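PDB 2Q01: uronate isomerase, which catalyses the interconversion of D-glucuronate with D-fructuronate and of D-galacturonate with D-tagaturonate, and belongs to the metallo-dependent hydrolase superfamily. Local coordinates for residues Y68-L73 with H106-F110; P96-R101 with A138-D143. All coordinates share one frame; numbering follows the deposited sequence.

Contact 1: Y68-L73 with H106-F110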
ATOM      1  N   TYR B  68     -21.100  10.624   5.690  1.00 53.22           N
ATOM      2  CA  TYR B  68     -19.731  11.148   5.831  1.00 50.76           C
ATOM      3  C   TYR B  68     -19.622  12.113   7.010  1.00 52.86           C
ATOM      4  O   TYR B  68     -18.601  12.142   7.710  1.00 51.87           O
ATOM      5  CB  TYR B  68     -19.298  11.894   4.565  1.00 58.59           C
ATOM      6  CG  TYR B  68     -18.921  11.027   3.390  1.00 67.41           C
ATOM      7  CD1 TYR B  68     -19.894  10.547   2.511  1.00 83.04           C
ATOM      8  CD2 TYR B  68     -17.586  10.711   3.135  1.00 68.33           C
ATOM      9  CE1 TYR B  68     -19.551   9.754   1.419  1.00 84.72           C
ATOM     10  CE2 TYR B  68     -17.231   9.920   2.045  1.00 80.04           C
ATOM     11  CZ  TYR B  68     -18.218   9.446   1.192  1.00 84.65           C
ATOM     12  OH  TYR B  68     -17.875   8.666   0.112  1.00 79.74           O
ATOM     13  N   LEU B  69     -20.679  12.897   7.218  1.00 47.13           N
ATOM     14  CA  LEU B  69     -20.705  13.904   8.269  1.00 50.62           C
ATOM     15  C   LEU B  69     -21.014  13.327   9.641  1.00 50.12           C
ATOM     16  O   LEU B  69     -20.235  13.530  10.573  1.00 57.66           O
ATOM     17  CB  LEU B  69     -21.670  15.048   7.926  1.00 46.80           C
ATOM     18  CG  LEU B  69     -21.322  15.911   6.705  1.00 47.95           C
ATOM     19  CD1 LEU B  69     -22.252  17.105   6.627  1.00 46.98           C
ATOM     20  CD2 LEU B  69     -19.861  16.370   6.696  1.00 43.21           C
ATOM     21  N   PHE B  70     -22.124  12.602   9.777  1.00 49.79           N
ATOM     22  CA  PHE B  70     -22.480  12.087  11.101  1.00 49.81           C
ATOM     23  C   PHE B  70     -21.584  10.963  11.651  1.00 44.93           C
ATOM     24  O   PHE B  70     -21.526  10.771  12.858  1.00 51.78           O
ATOM     25  CB  PHE B  70     -23.995  11.841  11.304  1.00 50.28           C
ATOM     26  CG  PHE B  70     -24.615  10.802  10.398  1.00 46.69           C
ATOM     27  CD1 PHE B  70     -25.526  11.188   9.420  1.00 46.14           C
ATOM     28  CD2 PHE B  70     -24.365   9.440  10.574  1.00 47.69           C
ATOM     29  CE1 PHE B  70     -26.138  10.245   8.595  1.00 43.79           C
ATOM     30  CE2 PHE B  70     -24.968   8.488   9.749  1.00 37.85           C
ATOM     31  CZ  PHE B  70     -25.857   8.890   8.764  1.00 43.62           C
ATOM     32  N   ARG B  71     -20.898  10.246  10.767  1.00 45.94           N
ATOM     33  CA  ARG B  71     -19.844   9.328  11.186  1.00 37.04           C
ATOM     34  C   ARG B  71     -18.872  10.006  12.147  1.00 45.80           C
ATOM     35  O   ARG B  71     -18.746   9.606  13.306  1.00 49.34           O
ATOM     36  CB  ARG B  71     -19.089   8.789   9.968  1.00 40.98           C
ATOM     37  CG  ARG B  71     -19.598   7.447   9.468  1.00 53.30           C
ATOM     38  CD  ARG B  71     -18.806   6.972   8.260  1.00 52.83           C
ATOM     39  NE  ARG B  71     -17.373   6.912   8.535  1.00 39.21           N
ATOM     40  CZ  ARG B  71     -16.721   5.800   8.860  1.00 42.63           C
ATOM     41  NH1 ARG B  71     -15.416   5.838   9.094  1.00 64.38           N
ATOM     42  NH2 ARG B  71     -17.374   4.649   8.952  1.00 38.34           N
ATOM     43  N   MET B  72     -18.186  11.033  11.657  1.00 40.28           N
ATOM     44  CA  MET B  72     -17.211  11.776  12.459  1.00 43.29           C
ATOM     45  C   MET B  72     -17.781  12.214  13.793  1.00 35.86           C
ATOM     46  O   MET B  72     -17.125  12.085  14.823  1.00 43.92           O
ATOM     47  CB  MET B  72     -16.716  13.036  11.735  1.00 40.17           C
ATOM     48  CG  MET B  72     -15.396  12.929  10.987  1.00 38.29           C
ATOM     49  SD  MET B  72     -13.884  12.549  11.901  1.00 39.73           S
ATOM     50  CE  MET B  72     -14.194  13.198  13.523  1.00 48.67           C
ATOM     51  N   LEU B  73     -18.996  12.752  13.766  1.00 36.45           N
ATOM     52  CA  LEU B  73     -19.628  13.214  14.987  1.00 34.21           C
ATOM     53  C   LEU B  73     -19.940  12.039  15.909  1.00 36.61           C
ATOM     54  O   LEU B  73     -19.568  12.076  17.081  1.00 33.36           O
ATOM     55  CB  LEU B  73     -20.849  14.092  14.694  1.00 42.82           C
ATOM     56  CG  LEU B  73     -20.501  15.566  14.429  1.00 31.88           C
ATOM     57  CD1 LEU B  73     -20.418  15.860  12.953  1.00 32.52           C
ATOM     58  CD2 LEU B  73     -21.524  16.480  15.059  1.00 42.58           C
ATOM     59  N   HIS B 106     -18.986  21.322  16.144  1.00 49.90           N
ATOM     60  CA  HIS B 106     -18.083  20.203  15.912  1.00 47.55           C
ATOM     61  C   HIS B 106     -17.523  20.189  14.486  1.00 50.08           C
ATOM     62  O   HIS B 106     -16.946  19.192  14.055  1.00 49.91           O
ATOM     63  CB  HIS B 106     -18.793  18.884  16.218  1.00 46.38           C
ATOM     64  CG  HIS B 106     -19.013  18.646  17.677  1.00 46.21           C
ATOM     65  ND1 HIS B 106     -20.252  18.761  18.271  1.00 45.15           N
ATOM     66  CD2 HIS B 106     -18.152  18.305  18.664  1.00 53.39           C
ATOM     67  CE1 HIS B 106     -20.145  18.494  19.560  1.00 50.55           C
ATOM     68  NE2 HIS B 106     -18.881  18.217  19.826  1.00 63.28           N
ATOM     69  N   PHE B 107     -17.684  21.300  13.770  1.00 45.20           N
ATOM     70  CA  PHE B 107     -17.220  21.417  12.385  1.00 39.57           C
ATOM     71  C   PHE B 107     -15.690  21.368  12.268  1.00 37.41           C
ATOM     72  O   PHE B 107     -15.163  20.981  11.229  1.00 41.55           O
ATOM     73  CB  PHE B 107     -17.809  22.678  11.732  1.00 35.65           C
ATOM     74  CG  PHE B 107     -17.521  22.808  10.257  1.00 46.83           C
ATOM     75  CD1 PHE B 107     -17.764  21.747   9.384  1.00 48.74           C
ATOM     76  CD2 PHE B 107     -17.017  24.001   9.738  1.00 35.21           C
ATOM     77  CE1 PHE B 107     -17.493  21.864   8.020  1.00 47.96           C
ATOM     78  CE2 PHE B 107     -16.750  24.131   8.376  1.00 43.11           C
ATOM     79  CZ  PHE B 107     -16.991  23.060   7.515  1.00 44.01           C
ATOM     80  N   TYR B 108     -14.994  21.726  13.352  1.00 42.92           N
ATOM     81  CA  TYR B 108     -13.525  21.634  13.449  1.00 39.13           C
ATOM     82  C   TYR B 108     -12.972  20.210  13.243  1.00 35.73           C
ATOM     83  O   TYR B 108     -11.821  20.033  12.849  1.00 38.98           O
ATOM     84  CB  TYR B 108     -13.043  22.200  14.798  1.00 38.09           C
ATOM     85  CG  TYR B 108     -13.359  21.329  15.999  1.00 39.79           C
ATOM     86  CD1 TYR B 108     -14.615  21.371  16.601  1.00 51.16           C
ATOM     87  CD2 TYR B 108     -12.403  20.464  16.535  1.00 45.91           C
ATOM     88  CE1 TYR B 108     -14.914  20.575  17.696  1.00 43.76           C
ATOM     89  CE2 TYR B 108     -12.695  19.664  17.636  1.00 40.81           C
ATOM     90  CZ  TYR B 108     -13.956  19.723  18.205  1.00 48.07           C
ATOM     91  OH  TYR B 108     -14.270  18.942  19.291  1.00 54.93           O
ATOM     92  N   LEU B 109     -13.804  19.207  13.506  1.00 42.63           N
ATOM     93  CA  LEU B 109     -13.393  17.815  13.359  1.00 34.30           C
ATOM     94  C   LEU B 109     -12.960  17.506  11.928  1.00 42.68           C
ATOM     95  O   LEU B 109     -12.094  16.663  11.699  1.00 46.43           O
ATOM     96  CB  LEU B 109     -14.526  16.876  13.779  1.00 33.34           C
ATOM     97  CG  LEU B 109     -14.426  16.279  15.184  1.00 23.34           C
ATOM     98  CD1 LEU B 109     -13.606  17.182  16.094  1.00 35.95           C
ATOM     99  CD2 LEU B 109     -15.811  16.040  15.766  1.00 37.81           C
ATOM    100  N   PHE B 110     -13.569  18.199  10.972  1.00 41.51           N
ATOM    101  CA  PHE B 110     -13.353  17.927   9.552  1.00 43.53           C
ATOM    102  C   PHE B 110     -12.098  18.572   8.944  1.00 35.78           C
ATOM    103  O   PHE B 110     -11.904  18.531   7.731  1.00 41.14           O
ATOM    104  CB  PHE B 110     -14.610  18.294   8.762  1.00 34.80           C
ATOM    105  CG  PHE B 110     -15.831  17.527   9.191  1.00 47.66           C
ATOM    106  CD1 PHE B 110     -16.741  18.080  10.088  1.00 51.75           C
ATOM    107  CD2 PHE B 110     -16.064  16.243   8.709  1.00 51.63           C
ATOM    108  CE1 PHE B 110     -17.868  17.369  10.492  1.00 52.37           C
ATOM    109  CE2 PHE B 110     -17.188  15.525   9.105  1.00 31.75           C
ATOM    110  CZ  PHE B 110     -18.091  16.087   9.997  1.00 51.58           C
TER

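Contact 2: P96-R101 with A138-D143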
ATOM      1  N   PRO B  96     -34.347  20.960  14.434  1.00 57.41           N
ATOM      2  CA  PRO B  96     -33.398  21.070  13.318  1.00 54.65           C
ATOM      3  C   PRO B  96     -32.325  22.137  13.524  1.00 52.81           C
ATOM      4  O   PRO B  96     -31.192  21.956  13.080  1.00 56.03           O
ATOM      5  CB  PRO B  96     -34.293  21.450  12.133  1.00 47.18           C
ATOM      6  CG  PRO B  96     -35.597  20.863  12.463  1.00 49.33           C
ATOM      7  CD  PRO B  96     -35.740  21.026  13.950  1.00 55.88           C
ATOM      8  N   ARG B  97     -32.688  23.227  14.197  1.00 55.23           N
ATOM      9  CA  ARG B  97     -31.754  24.297  14.526  1.00 55.44           C
ATOM     10  C   ARG B  97     -30.711  23.815  15.527  1.00 53.36           C
ATOM     11  O   ARG B  97     -29.525  24.121  15.388  1.00 58.35           O
ATOM     12  CB  ARG B  97     -32.508  25.501  15.088  1.00 64.13           C
ATOM     13  CG  ARG B  97     -31.764  26.818  14.993  1.00 63.38           C
ATOM     14  CD  ARG B  97     -32.572  27.922  15.647  1.00 63.56           C
ATOM     15  NE  ARG B  97     -32.425  29.187  14.936  1.00 67.79           N
ATOM     16  CZ  ARG B  97     -33.257  29.620  13.993  1.00 73.29           C
ATOM     17  NH1 ARG B  97     -33.037  30.785  13.403  1.00 86.14           N
ATOM     18  NH2 ARG B  97     -34.310  28.895  13.638  1.00 73.99           N
ATOM     19  N   GLU B  98     -31.158  23.052  16.523  1.00 53.31           N
ATOM     20  CA  GLU B  98     -30.259  22.496  17.534  1.00 58.49           C
ATOM     21  C   GLU B  98     -29.350  21.406  16.973  1.00 56.24           C
ATOM     22  O   GLU B  98     -28.199  21.283  17.392  1.00 60.42           O
ATOM     23  CB  GLU B  98     -31.034  21.977  18.753  1.00 64.49           C
ATOM     24  CG  GLU B  98     -31.470  23.066  19.741  1.00 82.74           C
ATOM     25  CD  GLU B  98     -30.305  23.850  20.352  1.00 92.82           C
ATOM     26  OE1 GLU B  98     -30.464  25.070  20.559  1.00 91.22           O
ATOM     27  OE2 GLU B  98     -29.237  23.258  20.628  1.00 89.25           O
ATOM     28  N   ALA B  99     -29.872  20.620  16.032  1.00 48.59           N
ATOM     29  CA  ALA B  99     -29.074  19.628  15.311  1.00 48.31           C
ATOM     30  C   ALA B  99     -27.930  20.299  14.552  1.00 45.41           C
ATOM     31  O   ALA B  99     -26.781  19.855  14.631  1.00 47.59           O
ATOM     32  CB  ALA B  99     -29.955  18.817  14.362  1.00 42.12           C
ATOM     33  N   TRP B 100     -28.260  21.383  13.847  1.00 41.57           N
ATOM     34  CA  TRP B 100     -27.292  22.208  13.132  1.00 36.49           C
ATOM     35  C   TRP B 100     -26.277  22.870  14.067  1.00 41.03           C
ATOM     36  O   TRP B 100     -25.110  23.006  13.711  1.00 43.44           O
ATOM     37  CB  TRP B 100     -28.005  23.276  12.305  1.00 40.44           C
ATOM     38  CG  TRP B 100     -27.065  24.074  11.460  1.00 44.97           C
ATOM     39  CD1 TRP B 100     -26.540  25.303  11.746  1.00 42.96           C
ATOM     40  CD2 TRP B 100     -26.506  23.681  10.203  1.00 58.74           C
ATOM     41  NE1 TRP B 100     -25.693  25.702  10.741  1.00 47.74           N
ATOM     42  CE2 TRP B 100     -25.657  24.726   9.779  1.00 49.78           C
ATOM     43  CE3 TRP B 100     -26.644  22.547   9.389  1.00 58.93           C
ATOM     44  CZ2 TRP B 100     -24.947  24.671   8.578  1.00 48.18           C
ATOM     45  CZ3 TRP B 100     -25.940  22.497   8.192  1.00 53.71           C
ATOM     46  CH2 TRP B 100     -25.103  23.553   7.800  1.00 51.76           C
ATOM     47  N   ARG B 101     -26.736  23.275  15.248  1.00 46.84           N
ATOM     48  CA  ARG B 101     -25.881  23.873  16.273  1.00 52.58           C
ATOM     49  C   ARG B 101     -24.780  22.919  16.747  1.00 53.07           C
ATOM     50  O   ARG B 101     -23.648  23.349  16.976  1.00 57.47           O
ATOM     51  CB  ARG B 101     -26.733  24.301  17.470  1.00 64.16           C
ATOM     52  CG  ARG B 101     -26.243  25.534  18.210  1.00 71.05           C
ATOM     53  CD  ARG B 101     -26.862  26.795  17.622  1.00 92.99           C
ATOM     54  NE  ARG B 101     -28.323  26.760  17.658  1.00 96.03           N
ATOM     55  CZ  ARG B 101     -29.065  27.239  18.651  1.00 92.85           C
ATOM     56  NH1 ARG B 101     -28.494  27.799  19.709  1.00 94.42           N
ATOM     57  NH2 ARG B 101     -30.386  27.156  18.586  1.00 92.57           N
ATOM     58  N   ALA B 138     -23.462  29.742  13.919  1.00 57.61           N
ATOM     59  CA  ALA B 138     -24.356  28.626  13.601  1.00 47.01           C
ATOM     60  C   ALA B 138     -25.750  29.036  13.156  1.00 53.23           C
ATOM     61  O   ALA B 138     -26.226  28.593  12.107  1.00 51.19           O
ATOM     62  CB  ALA B 138     -24.453  27.695  14.788  1.00 44.65           C
ATOM     63  N   ASP B 139     -26.393  29.879  13.958  1.00 59.47           N
ATOM     64  CA  ASP B 139     -27.776  30.291  13.722  1.00 62.50           C
ATOM     65  C   ASP B 139     -27.927  31.132  12.460  1.00 61.41           C
ATOM     66  O   ASP B 139     -28.939  31.038  11.767  1.00 58.37           O
ATOM     67  CB  ASP B 139     -28.327  31.037  14.943  1.00 66.56           C
ATOM     68  CG  ASP B 139     -28.595  30.112  16.121  1.00 79.02           C
ATOM     69  OD1 ASP B 139     -27.971  30.304  17.188  1.00 79.02           O
ATOM     70  OD2 ASP B 139     -29.424  29.186  15.977  1.00 86.17           O
ATOM     71  N   ASP B 140     -26.909  31.938  12.168  1.00 63.12           N
ATOM     72  CA  ASP B 140     -26.891  32.756  10.964  1.00 62.05           C
ATOM     73  C   ASP B 140     -26.835  31.876   9.719  1.00 58.30           C
ATOM     74  O   ASP B 140     -27.554  32.130   8.756  1.00 57.14           O
ATOM     75  CB  ASP B 140     -25.721  33.746  10.994  1.00 68.55           C
ATOM     76  CG  ASP B 140     -25.693  34.660   9.777  1.00 75.32           C
ATOM     77  OD1 ASP B 140     -26.715  35.323   9.495  1.00 78.62           O
ATOM     78  OD2 ASP B 140     -24.641  34.716   9.106  1.00 78.00           O
ATOM     79  N   TYR B 141     -25.994  30.840   9.758  1.00 62.66           N
ATOM     80  CA  TYR B 141     -25.908  29.839   8.686  1.00 55.59           C
ATOM     81  C   TYR B 141     -27.228  29.110   8.458  1.00 56.41           C
ATOM     82  O   TYR B 141     -27.655  28.954   7.315  1.00 53.03           O
ATOM     83  CB  TYR B 141     -24.830  28.803   8.995  1.00 52.24           C
ATOM     84  CG  TYR B 141     -23.520  28.985   8.267  1.00 52.62           C
ATOM     85  CD1 TYR B 141     -22.537  29.844   8.759  1.00 43.58           C
ATOM     86  CD2 TYR B 141     -23.246  28.270   7.103  1.00 42.61           C
ATOM     87  CE1 TYR B 141     -21.321  30.002   8.099  1.00 43.88           C
ATOM     88  CE2 TYR B 141     -22.033  28.421   6.437  1.00 41.68           C
ATOM     89  CZ  TYR B 141     -21.075  29.288   6.940  1.00 47.48           C
ATOM     90  OH  TYR B 141     -19.873  29.439   6.287  1.00 52.04           O
ATOM     91  N   PHE B 142     -27.868  28.681   9.548  1.00 56.75           N
ATOM     92  CA  PHE B 142     -29.083  27.869   9.471  1.00 56.55           C
ATOM     93  C   PHE B 142     -30.202  28.563   8.712  1.00 56.86           C
ATOM     94  O   PHE B 142     -30.636  28.072   7.670  1.00 56.71           O
ATOM     95  CB  PHE B 142     -29.575  27.440  10.863  1.00 54.02           C
ATOM     96  CG  PHE B 142     -30.748  26.493  10.820  1.00 51.10           C
ATOM     97  CD1 PHE B 142     -32.047  26.956  11.014  1.00 54.63           C
ATOM     98  CD2 PHE B 142     -30.555  25.139  10.566  1.00 42.20           C
ATOM     99  CE1 PHE B 142     -33.134  26.081  10.959  1.00 50.00           C
ATOM    100  CE2 PHE B 142     -31.632  24.258  10.516  1.00 44.54           C
ATOM    101  CZ  PHE B 142     -32.923  24.732  10.709  1.00 41.12           C
ATOM    102  N   ASP B 143     -30.645  29.709   9.224  1.00 62.65           N
ATOM    103  CA  ASP B 143     -31.805  30.391   8.650  1.00 64.68           C
ATOM    104  C   ASP B 143     -31.537  31.098   7.320  1.00 60.34           C
ATOM    105  O   ASP B 143     -32.477  31.357   6.572  1.00 54.29           O
ATOM    106  CB  ASP B 143     -32.503  31.308   9.670  1.00 71.52           C
ATOM    107  CG  ASP B 143     -31.534  32.154  10.474  1.00 84.43           C
ATOM    108  OD1 ASP B 143     -31.721  32.251  11.704  1.00 77.30           O
ATOM    109  OD2 ASP B 143     -30.587  32.721   9.889  1.00107.94           O
TER

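Contact 1: Y68-L73 with H106-F110
Phe110 pushes its ring, far edge first, against one flank of helix 67-74, and this is the tight half of the contact. With CG anti to its own carbonyl carbon (chi1 -60°), the ring reaches back to the helix. Phe110 CZ comes to 3.4 Å from Leu69 O, which lies at the ring edge near its plane, and Tyr68 O sits farther along the same rim. Leu69 CD2 packs 3.7 Å from Phe110 CE2, the two side chains crossing at about a right angle. Leu73 CD1 meets Phe110 CZ at 3.8 Å, while Met72 slides past in the opposite direction, its CB 3.7 Å from CE2 of Phe110. Met72 then bends at chi2 and chi3, carrying CE to 3.5 Å from Leu109 CG; Ala407 of the second subunit packs on Met72 and its Tyr410 on Leu109.

The looser side lies at His106, which is partly exposed. There Leu73 CD2 touches His106 CB at 3.8 Å, and ND1 of the imidazole is hydrogen-bonded to Val102 O. The 3-10 turn 107-110 is thus joined to the helix without a single hydrogen bond between the segments: apolar packing does the work, with the Phe110 ring edge facing two helix carbonyls.

Contact 2: P96-R101 with A138-D143
Arg97 and Phe142 meet where two helices pack with their axes 9.5 Å apart and their directions at 127°, a helix-helix interface with an aromatic interior and a salt-bridge network along its partly exposed side. The Phe142 ring lies under the backbone of the other helix: Arg97 CA stands over its centre, a CH-pi contact 10° off the normal, and Pro96 CB touches CZ of Phe142 at 3.8 Å. Trp100 CB packs at 3.6 Å from CD2 of Phe142, the indole meeting that ring obliquely, while Tyr141 CB comes up to the Trp100 NE1 end.

The Arg97 side chain runs outward from there. From CB, CG swings anti to the backbone N (chi1 -159°) and touches both Phe142 CD1 and Asp139 OD2; CD skirts the same oxygen. NE gives OD2 of Asp139 a weak, bent hydrogen bond of 3.2 Å. CZ sits near Phe142 CD1, which lies over one guanidinium face, nearest NH2, and near Asp143 OD1, where NH1 ends. An alanine in place of Arg97 would probably leave the Asp143 carboxylate without its mate across the helices and Asp139 with Arg101 as its remaining partner here.

Asp139 OD2 also sits over one face of the Arg101 guanidinium, a charge contact only, with Glu98 on the opposite face. The closest ion pair is Arg97 NH1 to Asp143 OD1, at 2.6 Å.

In the fold
Helix 96-105 ties the two contacts together: contact 2 uses its first turns, and the loop that follows it supplies residues 106-110 of contact 1. Along the chain the segments alternate, so the two pairings cross. Their centres lie about 15 Å apart and their nearest atoms about 5 Å, without touching; Phe103, between them in sequence, meets Trp100 of contact 2 as well as Leu69 and Leu73 of contact 1. Contact 1 is the more central, about 21 Å from the chain centre against 29 Å, and faces the second subunit. Its Met72 side chain is about 7 Å from a bound potassium ion. Contact 2 touches no other chain of the assembly.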